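Long-range contacts in ferripyochelin binding protein (PDB 3R3R), which binds a zinc ion and is probably a carbonic anhydrase-like enzyme of the gamma class: residues A[25-31]-A[42-48]; A[140-144]-A[152-156]. Residues are numbered along the deposited sequence.

Interaction 1: A[25-31]-A[42-48]; sequences DTSSVVI and IWPLVVI
One serine hydroxyl stands in for backbone groups where two successive turns of the chain round their corners: Ser28 OG (chi1 m) donates to Trp43 O at 2.7 Å and accepts from Val46 N, with Val46 N to Ser28 OG at 2.9 Å and 170° at the hydrogen. Residues 25-28 form a type I beta turn closed by Ser28 N to Asp25 O, 3.0 Å. Asp25 (chi1 t) adds an Asx turn, its OD2 accepting from Ser27 N (2.9 Å) and Ser27 OG (2.6 Å), while Ser27 OG (chi1 p) accepts from Leu45 N at 3.0 Å. Leu45 takes left-handed backbone angles (53/47) at the facing corner. Such stacked corners separate the flat faces of a left-handed beta-helix, here between adjacent coils. At the start of the turn, Asp25 N donates a hydrogen bond to Ile42 O at 3.0 Å. Beyond it, parallel strands run with Val29 opposite Val47 and Val30 opposite Ile48, both CA-CA 4.8 Å, through Val29 N to Val46 O (2.9 Å), Ile48 N to Val29 O (2.8 Å) and Ile31 N to Ile48 O (2.9 Å). Val29 and Val47, both t, share one face; the side chain of Val47 lies about 10 Å from the bound zinc. Val30 and Ile48 are buried on the other face, with Val30 CG2 to Ile48 CD1 at 4.4 Å.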
ATOM      1  N   ASP A  25      11.560   6.605   3.297  1.00 13.30           N
ATOM      2  CA  ASP A  25      11.929   7.631   4.257  1.00 13.08           C
ATOM      3  C   ASP A  25      12.780   7.038   5.368  1.00 13.92           C
ATOM      4  O   ASP A  25      12.521   5.932   5.842  1.00 13.02           O
ATOM      5  CB  ASP A  25      10.704   8.265   4.897  1.00 12.51           C
ATOM      6  CG  ASP A  25      11.051   9.580   5.553  1.00 12.85           C
ATOM      7  OD1 ASP A  25      11.192  10.562   4.791  1.00 15.25           O
ATOM      8  OD2 ASP A  25      11.261   9.628   6.788  1.00 13.53           O
ATOM      9  N   THR A  26      13.759   7.788   5.832  1.00 14.32           N
ATOM     10  CA  THR A  26      14.637   7.312   6.887  1.00 15.41           C
ATOM     11  C   THR A  26      13.877   7.012   8.175  1.00 14.77           C
ATOM     12  O   THR A  26      14.360   6.283   9.001  1.00 16.53           O
ATOM     13  CB  THR A  26      15.759   8.312   7.206  1.00 17.37           C
ATOM     14  OG1 THR A  26      15.193   9.561   7.602  1.00 20.00           O
ATOM     15  CG2 THR A  26      16.637   8.517   5.990  1.00 20.42           C
ATOM     16  N   SER A  27      12.709   7.621   8.344  1.00 12.98           N
ATOM     17  CA  SER A  27      11.930   7.439   9.583  1.00 12.91           C
ATOM     18  C   SER A  27      10.989   6.234   9.508  1.00 12.32           C
ATOM     19  O   SER A  27      10.295   5.919  10.463  1.00 12.91           O
ATOM     20  CB  SER A  27      11.121   8.697   9.905  1.00 12.85           C
ATOM     21  OG  SER A  27      10.033   8.850   9.002  1.00 12.15           O
ATOM     22  N   SER A  28      10.974   5.573   8.361  1.00 11.63           N
ATOM     23  CA  SER A  28      10.087   4.446   8.151  1.00 11.58           C
ATOM     24  C   SER A  28      10.788   3.125   8.430  1.00 11.37           C
ATOM     25  O   SER A  28      12.000   3.092   8.615  1.00 13.22           O
ATOM     26  CB  SER A  28       9.449   4.538   6.777  1.00 11.93           C
ATOM     27  OG  SER A  28       8.599   5.684   6.810  1.00 11.81           O
ATOM     28  N   VAL A  29      10.012   2.055   8.519  1.00 11.75           N
ATOM     29  CA  VAL A  29      10.518   0.772   8.980  1.00 11.50           C
ATOM     30  C   VAL A  29       9.980  -0.279   8.018  1.00 11.81           C
ATOM     31  O   VAL A  29       8.759  -0.465   7.911  1.00 11.57           O
ATOM     32  CB  VAL A  29      10.059   0.474  10.427  1.00 12.16           C
ATOM     33  CG1 VAL A  29      10.526  -0.910  10.865  1.00 13.61           C
ATOM     34  CG2 VAL A  29      10.549   1.571  11.407  1.00 13.20           C
ATOM     35  N   VAL A  30      10.887  -0.940   7.298  1.00 12.13           N
ATOM     36  CA  VAL A  30      10.517  -1.906   6.274  1.00 12.22           C
ATOM     37  C   VAL A  30      11.236  -3.213   6.572  1.00 12.36           C
ATOM     38  O   VAL A  30      12.458  -3.272   6.513  1.00 13.84           O
ATOM     39  CB  VAL A  30      10.868  -1.367   4.868  1.00 14.42           C
ATOM     40  CG1 VAL A  30      10.500  -2.389   3.786  1.00 14.62           C
ATOM     41  CG2 VAL A  30      10.169  -0.027   4.644  1.00 14.65           C
ATOM     42  N   ILE A  31      10.471  -4.245   6.915  1.00 12.44           N
ATOM     43  CA  ILE A  31      11.014  -5.479   7.472  1.00 12.87           C
ATOM     44  C   ILE A  31      10.699  -6.688   6.608  1.00 12.78           C
ATOM     45  O   ILE A  31       9.553  -6.910   6.215  1.00 13.09           O
ATOM     46  CB  ILE A  31      10.392  -5.732   8.866  1.00 12.83           C
ATOM     47  CG1 ILE A  31      10.753  -4.612   9.844  1.00 13.51           C
ATOM     48  CG2 ILE A  31      10.795  -7.097   9.424  1.00 14.26           C
ATOM     49  CD1 ILE A  31       9.823  -4.530  11.038  1.00 14.23           C
ATOM     50  N   ILE A  42       7.800   5.479  -0.189  1.00 10.80           N
ATOM     51  CA  ILE A  42       7.374   5.169   1.178  1.00 11.02           C
ATOM     52  C   ILE A  42       7.666   6.415   2.013  1.00 10.83           C
ATOM     53  O   ILE A  42       8.822   6.812   2.196  1.00 11.77           O
ATOM     54  CB  ILE A  42       8.133   3.956   1.755  1.00 11.78           C
ATOM     55  CG1 ILE A  42       8.120   2.761   0.791  1.00 13.14           C
ATOM     56  CG2 ILE A  42       7.617   3.623   3.164  1.00 12.83           C
ATOM     57  CD1 ILE A  42       6.757   2.308   0.374  1.00 12.63           C
ATOM     58  N   TRP A  43       6.594   7.052   2.468  1.00 10.05           N
ATOM     59  CA  TRP A  43       6.641   8.362   3.099  1.00 10.20           C
ATOM     60  C   TRP A  43       6.953   8.232   4.609  1.00  9.85           C
ATOM     61  O   TRP A  43       7.124   7.119   5.104  1.00 10.25           O
ATOM     62  CB  TRP A  43       5.320   9.089   2.744  1.00 10.00           C
ATOM     63  CG  TRP A  43       5.338   9.394   1.272  1.00 10.10           C
ATOM     64  CD1 TRP A  43       5.036   8.545   0.231  1.00 11.00           C
ATOM     65  CD2 TRP A  43       5.817  10.603   0.673  1.00 10.78           C
ATOM     66  NE1 TRP A  43       5.267   9.176  -0.978  1.00 11.41           N
ATOM     67  CE2 TRP A  43       5.750  10.437  -0.728  1.00 10.81           C
ATOM     68  CE3 TRP A  43       6.284  11.820   1.193  1.00 11.20           C
ATOM     69  CZ2 TRP A  43       6.133  11.447  -1.617  1.00 12.15           C
ATOM     70  CZ3 TRP A  43       6.664  12.816   0.310  1.00 12.74           C
ATOM     71  CH2 TRP A  43       6.591  12.620  -1.078  1.00 12.04           C
ATOM     72  N   PRO A  44       7.068   9.363   5.336  1.00  9.62           N
ATOM     73  CA  PRO A  44       7.502   9.252   6.738  1.00 10.32           C
ATOM     74  C   PRO A  44       6.598   8.439   7.667  1.00  8.99           C
ATOM     75  O   PRO A  44       5.365   8.394   7.523  1.00  9.35           O
ATOM     76  CB  PRO A  44       7.556  10.714   7.207  1.00 11.27           C
ATOM     77  CG  PRO A  44       7.883  11.492   5.919  1.00 12.11           C
ATOM     78  CD  PRO A  44       7.092  10.759   4.855  1.00 10.76           C
ATOM     79  N   LEU A  45       7.244   7.829   8.655  1.00  9.84           N
ATOM     80  CA  LEU A  45       6.587   7.105   9.742  1.00 10.27           C
ATOM     81  C   LEU A  45       5.606   6.058   9.219  1.00  9.19           C
ATOM     82  O   LEU A  45       4.476   5.944   9.700  1.00 10.65           O
ATOM     83  CB  LEU A  45       5.926   8.072  10.744  1.00 10.78           C
ATOM     84  CG  LEU A  45       6.904   9.052  11.424  1.00 10.96           C
ATOM     85  CD1 LEU A  45       6.194   9.880  12.486  1.00 12.27           C
ATOM     86  CD2 LEU A  45       8.119   8.345  12.042  1.00 12.72           C
ATOM     87  N   VAL A  46       6.060   5.279   8.244  1.00  9.43           N
ATOM     88  CA  VAL A  46       5.321   4.121   7.748  1.00  9.56           C
ATOM     89  C   VAL A  46       5.980   2.854   8.271  1.00  8.84           C
ATOM     90  O   VAL A  46       7.205   2.783   8.348  1.00 10.15           O
ATOM     91  CB  VAL A  46       5.349   4.120   6.199  1.00  9.06           C
ATOM     92  CG1 VAL A  46       4.854   2.810   5.625  1.00 10.54           C
ATOM     93  CG2 VAL A  46       4.509   5.257   5.654  1.00  9.97           C
ATOM     94  N   VAL A  47       5.179   1.843   8.590  1.00  9.50           N
ATOM     95  CA  VAL A  47       5.703   0.500   8.853  1.00  8.76           C
ATOM     96  C   VAL A  47       5.206  -0.460   7.786  1.00  8.24           C
ATOM     97  O   VAL A  47       4.000  -0.519   7.525  1.00  9.04           O
ATOM     98  CB  VAL A  47       5.229  -0.061  10.209  1.00 10.22           C
ATOM     99  CG1 VAL A  47       5.892  -1.418  10.481  1.00 10.96           C
ATOM    100  CG2 VAL A  47       5.532   0.917  11.346  1.00 10.96           C
ATOM    101  N   ILE A  48       6.118  -1.217   7.172  1.00  9.36           N
ATOM    102  CA  ILE A  48       5.739  -2.299   6.258  1.00 10.37           C
ATOM    103  C   ILE A  48       6.421  -3.541   6.790  1.00 10.43           C
ATOM    104  O   ILE A  48       7.645  -3.627   6.751  1.00 11.39           O
ATOM    105  CB  ILE A  48       6.163  -2.046   4.801  1.00 10.68           C
ATOM    106  CG1 ILE A  48       5.733  -0.640   4.357  1.00 11.03           C
ATOM    107  CG2 ILE A  48       5.559  -3.124   3.908  1.00 11.62           C
ATOM    108  CD1 ILE A  48       6.098  -0.273   2.924  1.00 13.80           C
TER

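Interaction 2: A[140-144]-A[152-156]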
ATOM      1  N   GLU A 140     -15.776  -3.866  -6.679  1.00 15.60           N
ATOM      2  CA  GLU A 140     -15.898  -3.866  -8.127  1.00 16.74           C
ATOM      3  C   GLU A 140     -15.219  -2.651  -8.770  1.00 14.10           C
ATOM      4  O   GLU A 140     -15.388  -1.513  -8.317  1.00 14.63           O
ATOM      5  CB  GLU A 140     -17.410  -3.847  -8.433  1.00 21.51           C
ATOM      6  CG  GLU A 140     -17.834  -3.886  -9.851  1.00 24.05           C
ATOM      7  CD  GLU A 140     -19.352  -4.069 -10.022  1.00 24.13           C
ATOM      8  OE1 GLU A 140     -20.166  -3.854  -9.082  1.00 23.60           O
ATOM      9  OE2 GLU A 140     -19.731  -4.411 -11.145  1.00 26.34           O
ATOM     10  N   SER A 141     -14.525  -2.897  -9.878  1.00 13.35           N
ATOM     11  CA  SER A 141     -13.811  -1.862 -10.613  1.00 13.25           C
ATOM     12  C   SER A 141     -14.715  -0.710 -11.058  1.00 13.51           C
ATOM     13  O   SER A 141     -15.843  -0.937 -11.506  1.00 14.10           O
ATOM     14  CB  SER A 141     -13.140  -2.496 -11.834  1.00 15.68           C
ATOM     15  OG  SER A 141     -12.477  -1.512 -12.588  1.00 15.05           O
ATOM     16  N   GLY A 142     -14.225   0.525 -10.929  1.00 13.40           N
ATOM     17  CA  GLY A 142     -14.891   1.673 -11.519  1.00 13.80           C
ATOM     18  C   GLY A 142     -15.895   2.404 -10.651  1.00 13.65           C
ATOM     19  O   GLY A 142     -16.653   3.228 -11.156  1.00 14.05           O
ATOM     20  N   TYR A 143     -15.858   2.132  -9.348  1.00 12.96           N
ATOM     21  CA  TYR A 143     -16.807   2.703  -8.396  1.00 13.36           C
ATOM     22  C   TYR A 143     -16.125   3.395  -7.223  1.00 12.41           C
ATOM     23  O   TYR A 143     -14.946   3.143  -6.911  1.00 12.87           O
ATOM     24  CB  TYR A 143     -17.741   1.624  -7.828  1.00 14.10           C
ATOM     25  CG  TYR A 143     -18.727   1.102  -8.839  1.00 14.97           C
ATOM     26  CD1 TYR A 143     -18.351   0.142  -9.772  1.00 16.35           C
ATOM     27  CD2 TYR A 143     -20.031   1.581  -8.884  1.00 17.01           C
ATOM     28  CE1 TYR A 143     -19.252  -0.325 -10.715  1.00 17.26           C
ATOM     29  CE2 TYR A 143     -20.937   1.112  -9.818  1.00 17.49           C
ATOM     30  CZ  TYR A 143     -20.542   0.167 -10.727  1.00 18.24           C
ATOM     31  OH  TYR A 143     -21.459  -0.292 -11.645  1.00 21.75           O
ATOM     32  N   LEU A 144     -16.899   4.285  -6.605  1.00 13.18           N
ATOM     33  CA  LEU A 144     -16.592   4.900  -5.325  1.00 12.99           C
ATOM     34  C   LEU A 144     -17.226   4.083  -4.209  1.00 12.70           C
ATOM     35  O   LEU A 144     -18.415   3.751  -4.275  1.00 13.29           O
ATOM     36  CB  LEU A 144     -17.175   6.310  -5.291  1.00 14.33           C
ATOM     37  CG  LEU A 144     -17.131   7.010  -3.929  1.00 14.69           C
ATOM     38  CD1 LEU A 144     -15.686   7.274  -3.522  1.00 16.75           C
ATOM     39  CD2 LEU A 144     -17.913   8.316  -3.954  1.00 17.60           C
ATOM     40  N   GLN A 152     -21.023   0.557  -1.830  1.00 15.63           N
ATOM     41  CA  GLN A 152     -20.781   1.033  -3.188  1.00 16.01           C
ATOM     42  C   GLN A 152     -21.705   2.212  -3.428  1.00 16.80           C
ATOM     43  O   GLN A 152     -22.924   2.054  -3.392  1.00 19.69           O
ATOM     44  CB  GLN A 152     -21.089  -0.071  -4.194  1.00 16.84           C
ATOM     45  CG  GLN A 152     -20.624   0.273  -5.599  1.00 17.93           C
ATOM     46  CD  GLN A 152     -21.035  -0.760  -6.618  1.00 18.81           C
ATOM     47  OE1 GLN A 152     -20.241  -1.612  -7.032  1.00 20.70           O
ATOM     48  NE2 GLN A 152     -22.284  -0.695  -7.029  1.00 18.70           N
ATOM     49  N   ILE A 153     -21.145   3.392  -3.676  1.00 16.12           N
ATOM     50  CA  ILE A 153     -21.938   4.618  -3.747  1.00 17.53           C
ATOM     51  C   ILE A 153     -22.425   4.875  -5.171  1.00 16.86           C
ATOM     52  O   ILE A 153     -23.622   5.090  -5.396  1.00 19.13           O
ATOM     53  CB  ILE A 153     -21.119   5.839  -3.240  1.00 17.37           C
ATOM     54  CG1 ILE A 153     -20.556   5.569  -1.843  1.00 19.20           C
ATOM     55  CG2 ILE A 153     -21.959   7.114  -3.240  1.00 19.26           C
ATOM     56  CD1 ILE A 153     -21.617   5.289  -0.823  1.00 20.11           C
ATOM     57  N   ARG A 154     -21.503   4.832  -6.133  1.00 16.30           N
ATOM     58  CA  ARG A 154     -21.818   5.222  -7.506  1.00 16.44           C
ATOM     59  C   ARG A 154     -20.590   4.978  -8.370  1.00 15.04           C
ATOM     60  O   ARG A 154     -19.485   4.843  -7.848  1.00 14.73           O
ATOM     61  CB  ARG A 154     -22.163   6.707  -7.559  1.00 18.70           C
ATOM     62  CG  ARG A 154     -21.039   7.605  -7.062  1.00 18.48           C
ATOM     63  CD  ARG A 154     -21.324   9.046  -7.429  1.00 20.29           C
ATOM     64  NE  ARG A 154     -20.383   9.975  -6.807  1.00 21.14           N
ATOM     65  CZ  ARG A 154     -19.129  10.181  -7.212  1.00 20.58           C
ATOM     66  NH1 ARG A 154     -18.644   9.515  -8.248  1.00 20.15           N
ATOM     67  NH2 ARG A 154     -18.355  11.056  -6.577  1.00 21.86           N
ATOM     68  N   PRO A 155     -20.768   4.920  -9.700  1.00 15.65           N
ATOM     69  CA  PRO A 155     -19.587   4.842 -10.566  1.00 15.46           C
ATOM     70  C   PRO A 155     -18.739   6.093 -10.417  1.00 15.85           C
ATOM     71  O   PRO A 155     -19.253   7.179 -10.130  1.00 16.74           O
ATOM     72  CB  PRO A 155     -20.189   4.795 -11.976  1.00 16.30           C
ATOM     73  CG  PRO A 155     -21.558   4.233 -11.765  1.00 18.55           C
ATOM     74  CD  PRO A 155     -22.021   4.834 -10.467  1.00 17.61           C
ATOM     75  N   LEU A 156     -17.436   5.927 -10.599  1.00 15.21           N
ATOM     76  CA  LEU A 156     -16.522   7.055 -10.703  1.00 15.45           C
ATOM     77  C   LEU A 156     -16.867   7.867 -11.933  1.00 16.13           C
ATOM     78  O   LEU A 156     -17.143   7.305 -13.009  1.00 16.35           O
ATOM     79  CB  LEU A 156     -15.085   6.560 -10.865  1.00 15.26           C
ATOM     80  CG  LEU A 156     -14.522   5.828  -9.644  1.00 15.99           C
ATOM     81  CD1 LEU A 156     -13.045   5.543  -9.864  1.00 16.89           C
ATOM     82  CD2 LEU A 156     -14.715   6.641  -8.359  1.00 17.47           C
TER
HETATM   83  O   HOH W   1     -16.875   4.506 -13.643  1.00 15.35           O
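Leu144 and Leu156 make the apolar centre, with Leu144 CB 3.9 Å from Leu156 CD2; Leu144 CD2 also lies 4.1 Å from Ile153 CB. Both leucines rest on Met126 of the preceding coil. Tyr143 projects away from this cluster, yet its ring reaches Pro155 (Tyr143 CE2 to Pro155 CG 3.7 Å) and carries the side chain of Gln152 over one face. The backbones pair as an antiparallel hairpin, strand 143-146 against 151-155, which ends the otherwise parallel sheet of the beta-helix. Tyr143 and Pro155 are a non-hydrogen-bonded pair, CA-CA 4.1 Å, flanked by Leu144 N to Arg154 O at 2.9 Å and Leu156 N to Gly142 O at 2.9 Å; Ile153 N to Leu144 O follows at 2.8 Å. Gly142 takes positive phi (92/15) in the type II turn 140-143. At the polar edge, a water lies 2.8 Å from Gly142 O and 2.9 Å from Leu156 O, bridging the two carbonyls, while Arg154 NH1 bonds Pro155 O at 3.1 Å and forms a salt bridge with Glu160.

From the N terminus, interaction 1 comes first: after segment 25-31 the chain passes through strand 34-36 before segment 42-48 returns beside it, so the contact closes one coil of the beta-helix. The coils that follow carry the zinc ligands His70 and His99. Interaction 2 then closes a shorter excursion, the reversal between 140-144 and 152-156. The two loops are in series, neither nested nor crossed. The centres of interactions 1 and 2 are about 31 Å apart and their nearest atoms about 21 Å apart, on opposite sides of the chain's centre. Interaction 1 joins early neighbouring coils in parallel; interaction 2 reverses direction at the far end and leads into helix 158-182, whose Tyr171 and Tyr178 meet Trp43 of interaction 1.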